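Local coordinates for protein ethylbenzene dehydrogenase alpha-subunit (Aromatoleum aromaticum, PDB 2IVF) that belongs to the molybdopterin oxidoreductase family and binds an iron/sulfur cluster and the ligands MGD and MD1, at residues 526-534 with 774-782; 885-896 with 968-976. All coordinates share one frame; numbering follows the deposited sequence.

Interaction 1 of 2, residues 526-534 with 774-782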
ATOM      1  N   ASP A 526      -2.649 -34.923 -19.438  1.00 25.36           N
ATOM      2  CA  ASP A 526      -1.370 -34.381 -18.989  1.00 24.61           C
ATOM      3  C   ASP A 526      -1.502 -33.717 -17.625  1.00 24.05           C
ATOM      4  O   ASP A 526      -0.643 -33.881 -16.740  1.00 22.65           O
ATOM      5  CB  ASP A 526      -0.791 -33.414 -20.036  1.00 25.04           C
ATOM      6  CG  ASP A 526      -1.831 -32.426 -20.596  1.00 27.01           C
ATOM      7  OD1 ASP A 526      -2.870 -32.132 -19.965  1.00 22.74           O
ATOM      8  OD2 ASP A 526      -1.592 -31.942 -21.714  1.00 30.74           O
ATOM      9  N   GLU A 527      -2.601 -32.986 -17.457  1.00 23.16           N
ATOM     10  CA  GLU A 527      -2.852 -32.235 -16.234  1.00 23.24           C
ATOM     11  C   GLU A 527      -2.853 -33.178 -15.041  1.00 22.11           C
ATOM     12  O   GLU A 527      -2.300 -32.879 -13.987  1.00 21.54           O
ATOM     13  CB  GLU A 527      -4.192 -31.511 -16.340  1.00 23.13           C
ATOM     14  CG  GLU A 527      -4.550 -30.745 -15.093  1.00 24.23           C
ATOM     15  CD  GLU A 527      -5.759 -29.859 -15.230  1.00 24.77           C
ATOM     16  OE1 GLU A 527      -5.908 -28.994 -14.328  1.00 24.94           O
ATOM     17  OE2 GLU A 527      -6.541 -30.021 -16.202  1.00 28.27           O
ATOM     18  N   MET A 528      -3.417 -34.359 -15.245  1.00 22.73           N
ATOM     19  CA  MET A 528      -3.503 -35.378 -14.196  1.00 23.17           C
ATOM     20  C   MET A 528      -2.144 -36.033 -13.917  1.00 23.25           C
ATOM     21  O   MET A 528      -1.775 -36.290 -12.755  1.00 23.28           O
ATOM     22  CB  MET A 528      -4.516 -36.427 -14.616  1.00 23.48           C
ATOM     23  CG  MET A 528      -5.923 -35.868 -14.697  1.00 22.52           C
ATOM     24  SD  MET A 528      -7.071 -37.047 -15.379  1.00 23.36           S
ATOM     25  CE  MET A 528      -8.417 -35.969 -15.803  1.00 24.04           C
ATOM     26  N   GLY A 529      -1.391 -36.274 -14.975  1.00 23.15           N
ATOM     27  CA  GLY A 529      -0.036 -36.795 -14.841  1.00 24.19           C
ATOM     28  C   GLY A 529       0.809 -35.829 -14.039  1.00 24.59           C
ATOM     29  O   GLY A 529       1.576 -36.234 -13.160  1.00 25.01           O
ATOM     30  N   ASN A 530       0.670 -34.548 -14.341  1.00 25.57           N
ATOM     31  CA  ASN A 530       1.417 -33.495 -13.626  1.00 26.15           C
ATOM     32  C   ASN A 530       1.081 -33.418 -12.124  1.00 26.85           C
ATOM     33  O   ASN A 530       1.980 -33.289 -11.282  1.00 27.37           O
ATOM     34  CB  ASN A 530       1.216 -32.159 -14.326  1.00 26.31           C
ATOM     35  CG  ASN A 530       1.780 -31.001 -13.538  1.00 27.84           C
ATOM     36  OD1 ASN A 530       1.070 -30.330 -12.771  1.00 26.68           O
ATOM     37  ND2 ASN A 530       3.083 -30.776 -13.699  1.00 32.23           N
ATOM     38  N   ILE A 531      -0.203 -33.527 -11.778  1.00 27.23           N
ATOM     39  CA  ILE A 531      -0.626 -33.600 -10.357  1.00 26.84           C
ATOM     40  C   ILE A 531       0.009 -34.782  -9.587  1.00 26.91           C
ATOM     41  O   ILE A 531       0.471 -34.615  -8.459  1.00 25.49           O
ATOM     42  CB  ILE A 531      -2.149 -33.722 -10.241  1.00 26.53           C
ATOM     43  CG1 ILE A 531      -2.840 -32.443 -10.737  1.00 26.98           C
ATOM     44  CG2 ILE A 531      -2.579 -33.956  -8.804  1.00 27.71           C
ATOM     45  CD1 ILE A 531      -4.275 -32.681 -11.054  1.00 26.79           C
ATOM     46  N   GLU A 532       0.003 -35.973 -10.170  1.00 27.71           N
ATOM     47  CA  GLU A 532       0.607 -37.122  -9.512  1.00 29.32           C
ATOM     48  C   GLU A 532       2.082 -36.851  -9.236  1.00 29.64           C
ATOM     49  O   GLU A 532       2.574 -37.058  -8.125  1.00 30.12           O
ATOM     50  CB  GLU A 532       0.454 -38.370 -10.362  1.00 29.74           C
ATOM     51  CG  GLU A 532      -1.005 -38.796 -10.599  1.00 32.44           C
ATOM     52  CD  GLU A 532      -1.801 -38.906  -9.304  1.00 36.83           C
ATOM     53  OE1 GLU A 532      -1.221 -39.318  -8.281  1.00 38.75           O
ATOM     54  OE2 GLU A 532      -3.001 -38.572  -9.303  1.00 39.76           O
ATOM     55  N   PHE A 533       2.789 -36.385 -10.257  1.00 31.01           N
ATOM     56  CA  PHE A 533       4.188 -35.964 -10.104  1.00 31.05           C
ATOM     57  C   PHE A 533       4.307 -34.995  -8.946  1.00 31.36           C
ATOM     58  O   PHE A 533       5.184 -35.114  -8.088  1.00 30.55           O
ATOM     59  CB  PHE A 533       4.663 -35.286 -11.407  1.00 32.20           C
ATOM     60  CG  PHE A 533       6.030 -34.641 -11.325  1.00 32.48           C
ATOM     61  CD1 PHE A 533       7.169 -35.345 -11.676  1.00 35.33           C
ATOM     62  CD2 PHE A 533       6.169 -33.312 -10.945  1.00 35.09           C
ATOM     63  CE1 PHE A 533       8.437 -34.752 -11.630  1.00 33.13           C
ATOM     64  CE2 PHE A 533       7.446 -32.716 -10.891  1.00 33.76           C
ATOM     65  CZ  PHE A 533       8.570 -33.450 -11.241  1.00 33.34           C
ATOM     66  N   MET A 534       3.421 -34.018  -8.915  1.00 30.87           N
ATOM     67  CA  MET A 534       3.533 -32.991  -7.899  1.00 31.67           C
ATOM     68  C   MET A 534       3.332 -33.543  -6.498  1.00 31.34           C
ATOM     69  O   MET A 534       4.027 -33.138  -5.564  1.00 31.70           O
ATOM     70  CB  MET A 534       2.533 -31.876  -8.158  1.00 32.16           C
ATOM     71  CG  MET A 534       2.928 -30.972  -9.309  1.00 34.90           C
ATOM     72  SD  MET A 534       4.568 -30.223  -9.136  1.00 39.38           S
ATOM     73  CE  MET A 534       4.218 -29.106  -7.742  1.00 39.46           C
ATOM     74  N   GLY A 774       5.324 -22.078 -18.107  1.00 25.08           N
ATOM     75  CA  GLY A 774       6.423 -22.971 -17.753  1.00 24.07           C
ATOM     76  C   GLY A 774       5.951 -24.404 -17.728  1.00 24.11           C
ATOM     77  O   GLY A 774       5.048 -24.761 -18.460  1.00 23.18           O
ATOM     78  N   THR A 775       6.538 -25.222 -16.854  1.00 23.94           N
ATOM     79  CA  THR A 775       6.350 -26.680 -16.895  1.00 23.68           C
ATOM     80  C   THR A 775       5.635 -27.209 -15.641  1.00 24.08           C
ATOM     81  O   THR A 775       5.427 -28.417 -15.520  1.00 24.49           O
ATOM     82  CB  THR A 775       7.713 -27.396 -17.019  1.00 24.01           C
ATOM     83  OG1 THR A 775       8.550 -27.019 -15.926  1.00 23.17           O
ATOM     84  CG2 THR A 775       8.402 -27.059 -18.316  1.00 23.97           C
ATOM     85  N   GLY A 776       5.271 -26.319 -14.721  1.00 23.46           N
ATOM     86  CA  GLY A 776       4.701 -26.726 -13.427  1.00 24.06           C
ATOM     87  C   GLY A 776       3.201 -26.793 -13.540  1.00 24.08           C
ATOM     88  O   GLY A 776       2.652 -26.816 -14.642  1.00 24.42           O
ATOM     89  N   VAL A 777       2.532 -26.792 -12.394  1.00 24.86           N
ATOM     90  CA  VAL A 777       1.099 -27.050 -12.345  1.00 24.23           C
ATOM     91  C   VAL A 777       0.335 -26.048 -13.177  1.00 24.39           C
ATOM     92  O   VAL A 777      -0.574 -26.423 -13.886  1.00 24.39           O
ATOM     93  CB  VAL A 777       0.562 -27.046 -10.880  1.00 25.09           C
ATOM     94  CG1 VAL A 777      -0.941 -27.291 -10.872  1.00 26.07           C
ATOM     95  CG2 VAL A 777       1.275 -28.110 -10.053  1.00 23.83           C
ATOM     96  N   SER A 778       0.721 -24.779 -13.111  1.00 24.68           N
ATOM     97  CA  SER A 778       0.005 -23.733 -13.844  1.00 25.16           C
ATOM     98  C   SER A 778      -0.141 -24.006 -15.332  1.00 25.71           C
ATOM     99  O   SER A 778      -1.103 -23.589 -15.953  1.00 26.61           O
ATOM    100  CB  SER A 778       0.701 -22.392 -13.669  1.00 24.55           C
ATOM    101  OG  SER A 778       0.554 -21.870 -12.383  1.00 23.05           O
ATOM    102  N   ARG A 779       0.862 -24.624 -15.928  1.00 25.94           N
ATOM    103  CA  ARG A 779       0.834 -24.883 -17.333  1.00 26.68           C
ATOM    104  C   ARG A 779      -0.428 -25.654 -17.697  1.00 25.97           C
ATOM    105  O   ARG A 779      -1.010 -25.401 -18.750  1.00 25.40           O
ATOM    106  CB  ARG A 779       2.054 -25.674 -17.773  1.00 27.24           C
ATOM    107  CG  ARG A 779       2.008 -26.010 -19.217  1.00 28.48           C
ATOM    108  CD  ARG A 779       3.053 -26.976 -19.624  1.00 33.08           C
ATOM    109  NE  ARG A 779       3.140 -27.101 -21.089  1.00 37.20           N
ATOM    110  CZ  ARG A 779       3.601 -26.150 -21.919  1.00 42.07           C
ATOM    111  NH1 ARG A 779       4.018 -24.947 -21.467  1.00 41.46           N
ATOM    112  NH2 ARG A 779       3.648 -26.400 -23.235  1.00 43.58           N
ATOM    113  N   TYR A 780      -0.855 -26.570 -16.813  1.00 24.26           N
ATOM    114  CA  TYR A 780      -1.995 -27.422 -17.090  1.00 24.27           C
ATOM    115  C   TYR A 780      -3.234 -26.896 -16.404  1.00 22.78           C
ATOM    116  O   TYR A 780      -4.284 -26.893 -17.028  1.00 23.91           O
ATOM    117  CB  TYR A 780      -1.731 -28.858 -16.648  1.00 24.32           C
ATOM    118  CG  TYR A 780      -0.454 -29.375 -17.213  1.00 26.50           C
ATOM    119  CD1 TYR A 780      -0.390 -29.818 -18.520  1.00 26.09           C
ATOM    120  CD2 TYR A 780       0.714 -29.362 -16.459  1.00 29.28           C
ATOM    121  CE1 TYR A 780       0.797 -30.272 -19.052  1.00 26.68           C
ATOM    122  CE2 TYR A 780       1.920 -29.811 -16.991  1.00 27.89           C
ATOM    123  CZ  TYR A 780       1.951 -30.259 -18.285  1.00 27.25           C
ATOM    124  OH  TYR A 780       3.164 -30.675 -18.824  1.00 28.07           O
ATOM    125  N   ALA A 781      -3.097 -26.384 -15.174  1.00 22.84           N
ATOM    126  CA  ALA A 781      -4.242 -25.937 -14.399  1.00 22.43           C
ATOM    127  C   ALA A 781      -4.939 -24.784 -15.136  1.00 23.00           C
ATOM    128  O   ALA A 781      -6.166 -24.715 -15.209  1.00 23.08           O
ATOM    129  CB  ALA A 781      -3.833 -25.480 -12.986  1.00 20.82           C
ATOM    130  N   HIS A 782      -4.115 -23.844 -15.604  1.00 22.00           N
ATOM    131  CA  HIS A 782      -4.588 -22.621 -16.205  1.00 22.46           C
ATOM    132  C   HIS A 782      -5.486 -22.940 -17.414  1.00 22.01           C
ATOM    133  O   HIS A 782      -6.405 -22.158 -17.769  1.00 20.14           O
ATOM    134  CB  HIS A 782      -3.383 -21.739 -16.554  1.00 22.60           C
ATOM    135  CG  HIS A 782      -3.740 -20.522 -17.331  1.00 20.67           C
ATOM    136  ND1 HIS A 782      -4.431 -19.455 -16.788  1.00 22.20           N
ATOM    137  CD2 HIS A 782      -3.549 -20.233 -18.638  1.00 21.48           C
ATOM    138  CE1 HIS A 782      -4.617 -18.551 -17.734  1.00 23.32           C
ATOM    139  NE2 HIS A 782      -4.122 -19.013 -18.873  1.00 19.69           N
TER
HETATM  140  O   HOH W   1      -5.367 -28.807 -18.504  1.00 22.74           O
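The ring of Y780 packs against the start of helix 526-540, from D526 to N530, and carries most of this contact. D526 lies across one half of the ring, its backbone C over a face and its CG 3.6 Å from Y780 CD1. N530 meets the other half: its CG sits 3.5 Å from Y780 CD2, with the amide and ring planes 39° apart. Between them, E527 CB touches Y780 CB at 3.6 Å, where the two backbones come close. Y780 CG is anti to its own carbonyl carbon (chi1 -52°). This lays one side of the ring along helix 526-540, with D526 towards CD1 and CE1 and N530 towards CD2 and CE2. R779 CD covers the opposite face. The short helix 777-781 runs roughly antiparallel to the longer one, at 150°.

The apolar part is small. M534 CG presses on V777 CG2 at 3.4 Å, a tight contact.

No direct hydrogen bond joins the two segments. N530 OD1 comes close to V777 CA, at 3.3 Å, but this is not a hydrogen bond. A water links the segments instead: it donates to E527 OE2 at 2.9 Å and to Y780 O at 2.6 Å. The extended side chain of E527 reaches past Y780 to this water, with OE1 beside A781 CA.

The charged ends have partners in other parts of the chain. E527 OE1 forms a salt bridge with K234, whose NZ also bonds to A781 O, so one lysine ties both helices. D526 OD1 forms a salt bridge with K803.

Direct contact is thus packing by Y780 and V777. Polar linkage is indirect, through the water and K234, whose charge probably favours an ionised E527.

Interaction 2 of 2, residues 885-896 with 968-976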
ATOM      1  N   GLY A 885     -18.650   4.173  23.901  1.00 25.96           N
ATOM      2  CA  GLY A 885     -18.061   5.344  24.548  1.00 25.32           C
ATOM      3  C   GLY A 885     -16.694   5.640  23.961  1.00 25.39           C
ATOM      4  O   GLY A 885     -15.843   6.219  24.614  1.00 25.06           O
ATOM      5  N   ILE A 886     -16.496   5.231  22.723  1.00 24.59           N
ATOM      6  CA  ILE A 886     -15.182   5.304  22.046  1.00 24.79           C
ATOM      7  C   ILE A 886     -15.269   6.362  20.958  1.00 25.62           C
ATOM      8  O   ILE A 886     -16.248   6.410  20.210  1.00 24.86           O
ATOM      9  CB  ILE A 886     -14.836   3.934  21.405  1.00 24.36           C
ATOM     10  CG1 ILE A 886     -14.565   2.873  22.485  1.00 22.51           C
ATOM     11  CG2 ILE A 886     -13.645   4.007  20.458  1.00 24.10           C
ATOM     12  CD1 ILE A 886     -14.409   1.462  21.934  1.00 22.47           C
ATOM     13  N   LYS A 887     -14.260   7.228  20.885  1.00 26.24           N
ATOM     14  CA  LYS A 887     -14.189   8.239  19.841  1.00 27.37           C
ATOM     15  C   LYS A 887     -13.038   7.910  18.898  1.00 25.78           C
ATOM     16  O   LYS A 887     -12.130   7.161  19.232  1.00 24.97           O
ATOM     17  CB  LYS A 887     -13.933   9.619  20.470  1.00 28.76           C
ATOM     18  CG  LYS A 887     -15.120  10.243  21.131  1.00 32.74           C
ATOM     19  CD  LYS A 887     -14.710  11.438  22.015  1.00 32.42           C
ATOM     20  CE  LYS A 887     -15.957  12.323  22.265  1.00 35.79           C
ATOM     21  NZ  LYS A 887     -15.965  13.022  23.603  1.00 39.84           N
ATOM     22  N   ASP A 888     -13.104   8.445  17.696  1.00 26.06           N
ATOM     23  CA  ASP A 888     -12.003   8.352  16.750  1.00 24.88           C
ATOM     24  C   ASP A 888     -10.692   8.787  17.441  1.00 24.24           C
ATOM     25  O   ASP A 888     -10.636   9.812  18.130  1.00 24.19           O
ATOM     26  CB  ASP A 888     -12.306   9.237  15.552  1.00 25.61           C
ATOM     27  CG  ASP A 888     -11.305   9.082  14.424  1.00 27.69           C
ATOM     28  OD1 ASP A 888     -11.012   7.970  14.006  1.00 29.15           O
ATOM     29  OD2 ASP A 888     -10.818  10.105  13.927  1.00 36.98           O
ATOM     30  N   GLY A 889      -9.645   7.998  17.280  1.00 23.48           N
ATOM     31  CA  GLY A 889      -8.334   8.312  17.893  1.00 23.93           C
ATOM     32  C   GLY A 889      -8.151   7.769  19.303  1.00 23.43           C
ATOM     33  O   GLY A 889      -7.047   7.767  19.819  1.00 23.00           O
ATOM     34  N   ASP A 890      -9.230   7.356  19.940  1.00 22.87           N
ATOM     35  CA  ASP A 890      -9.109   6.642  21.211  1.00 23.58           C
ATOM     36  C   ASP A 890      -8.342   5.339  20.994  1.00 23.02           C
ATOM     37  O   ASP A 890      -8.294   4.806  19.895  1.00 24.44           O
ATOM     38  CB  ASP A 890     -10.467   6.285  21.804  1.00 23.40           C
ATOM     39  CG  ASP A 890     -11.143   7.439  22.440  1.00 25.86           C
ATOM     40  OD1 ASP A 890     -10.477   8.438  22.792  1.00 30.24           O
ATOM     41  OD2 ASP A 890     -12.345   7.326  22.665  1.00 27.41           O
ATOM     42  N   MET A 891      -7.743   4.842  22.058  1.00 23.09           N
ATOM     43  CA  MET A 891      -7.271   3.457  22.088  1.00 23.26           C
ATOM     44  C   MET A 891      -8.428   2.554  22.538  1.00 23.24           C
ATOM     45  O   MET A 891      -9.320   2.959  23.265  1.00 23.43           O
ATOM     46  CB  MET A 891      -6.122   3.264  23.073  1.00 23.90           C
ATOM     47  CG  MET A 891      -4.934   4.091  22.790  1.00 25.49           C
ATOM     48  SD  MET A 891      -4.209   3.635  21.226  1.00 28.55           S
ATOM     49  CE  MET A 891      -3.940   5.283  20.675  1.00 32.22           C
ATOM     50  N   ALA A 892      -8.369   1.301  22.107  1.00 23.49           N
ATOM     51  CA  ALA A 892      -9.350   0.308  22.460  1.00 23.00           C
ATOM     52  C   ALA A 892      -8.651  -1.000  22.745  1.00 22.56           C
ATOM     53  O   ALA A 892      -7.567  -1.233  22.211  1.00 23.65           O
ATOM     54  CB  ALA A 892     -10.365   0.155  21.310  1.00 23.34           C
ATOM     55  N   LYS A 893      -9.249  -1.841  23.585  1.00 23.40           N
ATOM     56  CA  LYS A 893      -8.863  -3.238  23.708  1.00 24.19           C
ATOM     57  C   LYS A 893      -9.761  -4.052  22.812  1.00 23.95           C
ATOM     58  O   LYS A 893     -10.988  -3.869  22.815  1.00 24.67           O
ATOM     59  CB  LYS A 893      -9.004  -3.788  25.136  1.00 25.01           C
ATOM     60  CG  LYS A 893      -8.178  -3.143  26.172  1.00 26.29           C
ATOM     61  CD  LYS A 893      -6.697  -3.241  25.895  1.00 27.30           C
ATOM     62  CE  LYS A 893      -5.913  -2.972  27.220  1.00 28.26           C
ATOM     63  NZ  LYS A 893      -4.481  -2.959  26.986  1.00 27.08           N
ATOM     64  N   LEU A 894      -9.145  -4.903  22.004  1.00 22.71           N
ATOM     65  CA  LEU A 894      -9.839  -5.983  21.339  1.00 23.86           C
ATOM     66  C   LEU A 894      -9.540  -7.243  22.108  1.00 22.90           C
ATOM     67  O   LEU A 894      -8.377  -7.481  22.508  1.00 24.33           O
ATOM     68  CB  LEU A 894      -9.352  -6.197  19.908  1.00 23.24           C
ATOM     69  CG  LEU A 894      -9.828  -5.391  18.699  1.00 28.83           C
ATOM     70  CD1 LEU A 894     -10.101  -3.972  19.049  1.00 27.78           C
ATOM     71  CD2 LEU A 894      -8.833  -5.585  17.518  1.00 25.46           C
ATOM     72  N   PHE A 895     -10.551  -8.052  22.335  1.00 22.76           N
ATOM     73  CA  PHE A 895     -10.311  -9.261  23.080  1.00 23.00           C
ATOM     74  C   PHE A 895     -11.324 -10.336  22.795  1.00 23.01           C
ATOM     75  O   PHE A 895     -12.444 -10.053  22.383  1.00 22.53           O
ATOM     76  CB  PHE A 895     -10.239  -8.951  24.616  1.00 23.63           C
ATOM     77  CG  PHE A 895     -11.539  -8.463  25.222  1.00 25.13           C
ATOM     78  CD1 PHE A 895     -11.925  -7.129  25.102  1.00 25.28           C
ATOM     79  CD2 PHE A 895     -12.360  -9.331  25.912  1.00 24.68           C
ATOM     80  CE1 PHE A 895     -13.098  -6.697  25.666  1.00 26.38           C
ATOM     81  CE2 PHE A 895     -13.549  -8.903  26.483  1.00 25.21           C
ATOM     82  CZ  PHE A 895     -13.923  -7.593  26.358  1.00 25.95           C
ATOM     83  N   ASN A 896     -10.951 -11.574  23.112  1.00 22.44           N
ATOM     84  CA  ASN A 896     -11.905 -12.644  23.080  1.00 21.80           C
ATOM     85  C   ASN A 896     -11.507 -13.653  24.121  1.00 23.00           C
ATOM     86  O   ASN A 896     -10.766 -13.302  25.048  1.00 25.33           O
ATOM     87  CB  ASN A 896     -12.044 -13.230  21.679  1.00 22.01           C
ATOM     88  CG  ASN A 896     -10.740 -13.793  21.092  1.00 20.79           C
ATOM     89  OD1 ASN A 896      -9.788 -14.101  21.789  1.00 22.92           O
ATOM     90  ND2 ASN A 896     -10.718 -13.933  19.785  1.00 20.47           N
ATOM     91  N   GLY A 968     -13.564 -13.123  10.455  1.00 22.88           N
ATOM     92  CA  GLY A 968     -14.814 -13.361  11.119  1.00 22.74           C
ATOM     93  C   GLY A 968     -14.650 -13.898  12.524  1.00 21.97           C
ATOM     94  O   GLY A 968     -15.622 -14.223  13.183  1.00 23.71           O
ATOM     95  N   VAL A 969     -13.403 -14.006  12.989  1.00 22.16           N
ATOM     96  CA  VAL A 969     -13.166 -14.348  14.371  1.00 21.56           C
ATOM     97  C   VAL A 969     -13.918 -13.349  15.254  1.00 21.39           C
ATOM     98  O   VAL A 969     -14.088 -12.161  14.904  1.00 21.27           O
ATOM     99  CB  VAL A 969     -11.677 -14.414  14.680  1.00 21.78           C
ATOM    100  CG1 VAL A 969     -11.396 -14.426  16.238  1.00 19.71           C
ATOM    101  CG2 VAL A 969     -11.093 -15.696  14.012  1.00 21.87           C
ATOM    102  N   ARG A 970     -14.395 -13.841  16.376  1.00 22.04           N
ATOM    103  CA  ARG A 970     -15.137 -13.024  17.285  1.00 22.13           C
ATOM    104  C   ARG A 970     -14.226 -12.249  18.216  1.00 21.56           C
ATOM    105  O   ARG A 970     -13.330 -12.813  18.841  1.00 20.42           O
ATOM    106  CB  ARG A 970     -16.061 -13.893  18.135  1.00 22.85           C
ATOM    107  CG  ARG A 970     -17.127 -14.633  17.335  1.00 25.06           C
ATOM    108  CD  ARG A 970     -17.883 -13.739  16.361  1.00 29.86           C
ATOM    109  NE  ARG A 970     -19.035 -14.375  15.712  1.00 28.02           N
ATOM    110  CZ  ARG A 970     -20.290 -14.379  16.206  1.00 36.78           C
ATOM    111  NH1 ARG A 970     -20.609 -13.808  17.365  1.00 37.94           N
ATOM    112  NH2 ARG A 970     -21.276 -14.965  15.537  1.00 37.78           N
ATOM    113  N   VAL A 971     -14.521 -10.963  18.362  1.00 21.31           N
ATOM    114  CA  VAL A 971     -13.880 -10.132  19.355  1.00 21.68           C
ATOM    115  C   VAL A 971     -14.909  -9.248  20.029  1.00 22.15           C
ATOM    116  O   VAL A 971     -15.949  -8.984  19.465  1.00 22.23           O
ATOM    117  CB  VAL A 971     -12.795  -9.246  18.756  1.00 22.41           C
ATOM    118  CG1 VAL A 971     -11.720 -10.136  18.133  1.00 22.43           C
ATOM    119  CG2 VAL A 971     -13.379  -8.212  17.759  1.00 23.15           C
ATOM    120  N   SER A 972     -14.616  -8.874  21.272  1.00 22.53           N
ATOM    121  CA  SER A 972     -15.301  -7.790  21.976  1.00 22.13           C
ATOM    122  C   SER A 972     -14.381  -6.561  21.926  1.00 22.64           C
ATOM    123  O   SER A 972     -13.188  -6.703  21.776  1.00 23.55           O
ATOM    124  CB  SER A 972     -15.554  -8.217  23.407  1.00 22.29           C
ATOM    125  OG  SER A 972     -16.761  -8.963  23.535  1.00 22.16           O
ATOM    126  N   ILE A 973     -14.937  -5.365  22.027  1.00 22.01           N
ATOM    127  CA  ILE A 973     -14.131  -4.150  22.034  1.00 21.87           C
ATOM    128  C   ILE A 973     -14.540  -3.293  23.227  1.00 22.18           C
ATOM    129  O   ILE A 973     -15.720  -3.152  23.528  1.00 22.30           O
ATOM    130  CB  ILE A 973     -14.307  -3.364  20.710  1.00 21.96           C
ATOM    131  CG1 ILE A 973     -13.949  -4.224  19.506  1.00 22.54           C
ATOM    132  CG2 ILE A 973     -13.486  -2.089  20.733  1.00 22.87           C
ATOM    133  CD1 ILE A 973     -14.456  -3.641  18.097  1.00 22.40           C
ATOM    134  N   LYS A 974     -13.569  -2.718  23.924  1.00 21.52           N
ATOM    135  CA  LYS A 974     -13.864  -1.728  24.945  1.00 22.01           C
ATOM    136  C   LYS A 974     -12.833  -0.596  24.846  1.00 21.68           C
ATOM    137  O   LYS A 974     -11.745  -0.791  24.294  1.00 20.55           O
ATOM    138  CB  LYS A 974     -13.847  -2.386  26.320  1.00 22.61           C
ATOM    139  CG  LYS A 974     -12.503  -2.863  26.755  1.00 23.87           C
ATOM    140  CD  LYS A 974     -12.654  -3.589  28.067  1.00 24.10           C
ATOM    141  CE  LYS A 974     -11.320  -3.980  28.683  1.00 26.21           C
ATOM    142  NZ  LYS A 974     -11.578  -4.415  30.139  1.00 25.49           N
ATOM    143  N   LYS A 975     -13.172   0.561  25.395  1.00 22.64           N
ATOM    144  CA  LYS A 975     -12.268   1.705  25.372  1.00 23.71           C
ATOM    145  C   LYS A 975     -11.061   1.408  26.238  1.00 23.69           C
ATOM    146  O   LYS A 975     -11.216   0.828  27.286  1.00 23.62           O
ATOM    147  CB  LYS A 975     -12.965   2.958  25.911  1.00 24.47           C
ATOM    148  CG  LYS A 975     -12.142   4.238  25.614  1.00 23.40           C
ATOM    149  CD  LYS A 975     -12.584   5.394  26.499  1.00 26.57           C
ATOM    150  CE  LYS A 975     -11.572   6.522  26.448  1.00 31.94           C
ATOM    151  NZ  LYS A 975     -10.370   6.283  27.340  1.00 35.62           N
ATOM    152  N   ALA A 976      -9.880   1.850  25.805  1.00 24.13           N
ATOM    153  CA  ALA A 976      -8.663   1.836  26.602  1.00 24.68           C
ATOM    154  C   ALA A 976      -8.130   3.263  26.623  1.00 25.76           C
ATOM    155  O   ALA A 976      -8.879   4.222  26.351  1.00 26.35           O
ATOM    156  CB  ALA A 976      -7.641   0.941  25.985  1.00 23.62           C
ATOM    157  OXT ALA A 976      -6.929   3.466  26.854  1.00 26.60           O
TER
HETATM  158  O   HOH W   2      -8.039   6.348  24.738  1.00 23.91           O
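K893 and K974 form a hydrogen-bonded antiparallel pair, with K893 N to K974 O at 2.8 Å and the reciprocal bond from K974 N to K893 O. They join strands 891-895 and 969-975, neighbours in the six-stranded sheet of the molybdopterin dinucleotide-binding domain, a member of the double-psi beta-barrel clan. F895 and S972 form the next such pair, and S972 N meets F895 O at 2.7 Å, nearly straight at 170°. Beyond the strand, N896 extends the pairing with its side chain: ND2 donates to R970 O at 3.0 Å, with the acceptor in the amide plane. At the other end, A976 N donates to M891 O from above the carbonyl plane.

The side chains divide between two faces. On one, L894 CD1 and I973 CG1 lie side by side. I973 CG2 also meets A892 CB and I886 CD1, the latter at 3.9 Å. Next outward, F843 of strand 843-846 and C916 of strand 915-917 pack on I973.

On the other face, K893, F895, S972 and K974 line up. K974 lays its aliphatic chain beside K893 and the F895 ring. K893 NZ forms a salt bridge with E902 of strand 900-908, the neighbour on the far side of strand 891-895.

Further out, the type II turn from K887 to D890 leads into strand 891-895. D890 OD2 accepts from K887 N at 2.6 Å. The chain terminus is held too: K975 NZ donates to A976 O, and a water bridges A976 O to M891 N.

F895 CG sits between its backbone N and carbonyl carbon (chi1 66°). This lays the ring over strand 969-975, where S972 CB makes a CH-pi contact with the ring face, 3.7 Å from the F895 centroid.

The two contacts lie on opposite sides of the chain's centre, their centres about 47 Å apart, and share no helix or strand. Interaction 1 is the more central, about 17 Å from the chain's centre against about 30 Å for interaction 2. Each is partly buried, but exposed residues take part only in interaction 2, near the C-terminus. The chemistry follows the elements joined. Two helices meet through side chains, with a water and K234 supplying polar links. Two strands meet through backbone hydrogen bonds, with an apolar face and a lysine-bearing face. In interaction 2 the side chain of V969 lies about 9 Å from the bound MD1.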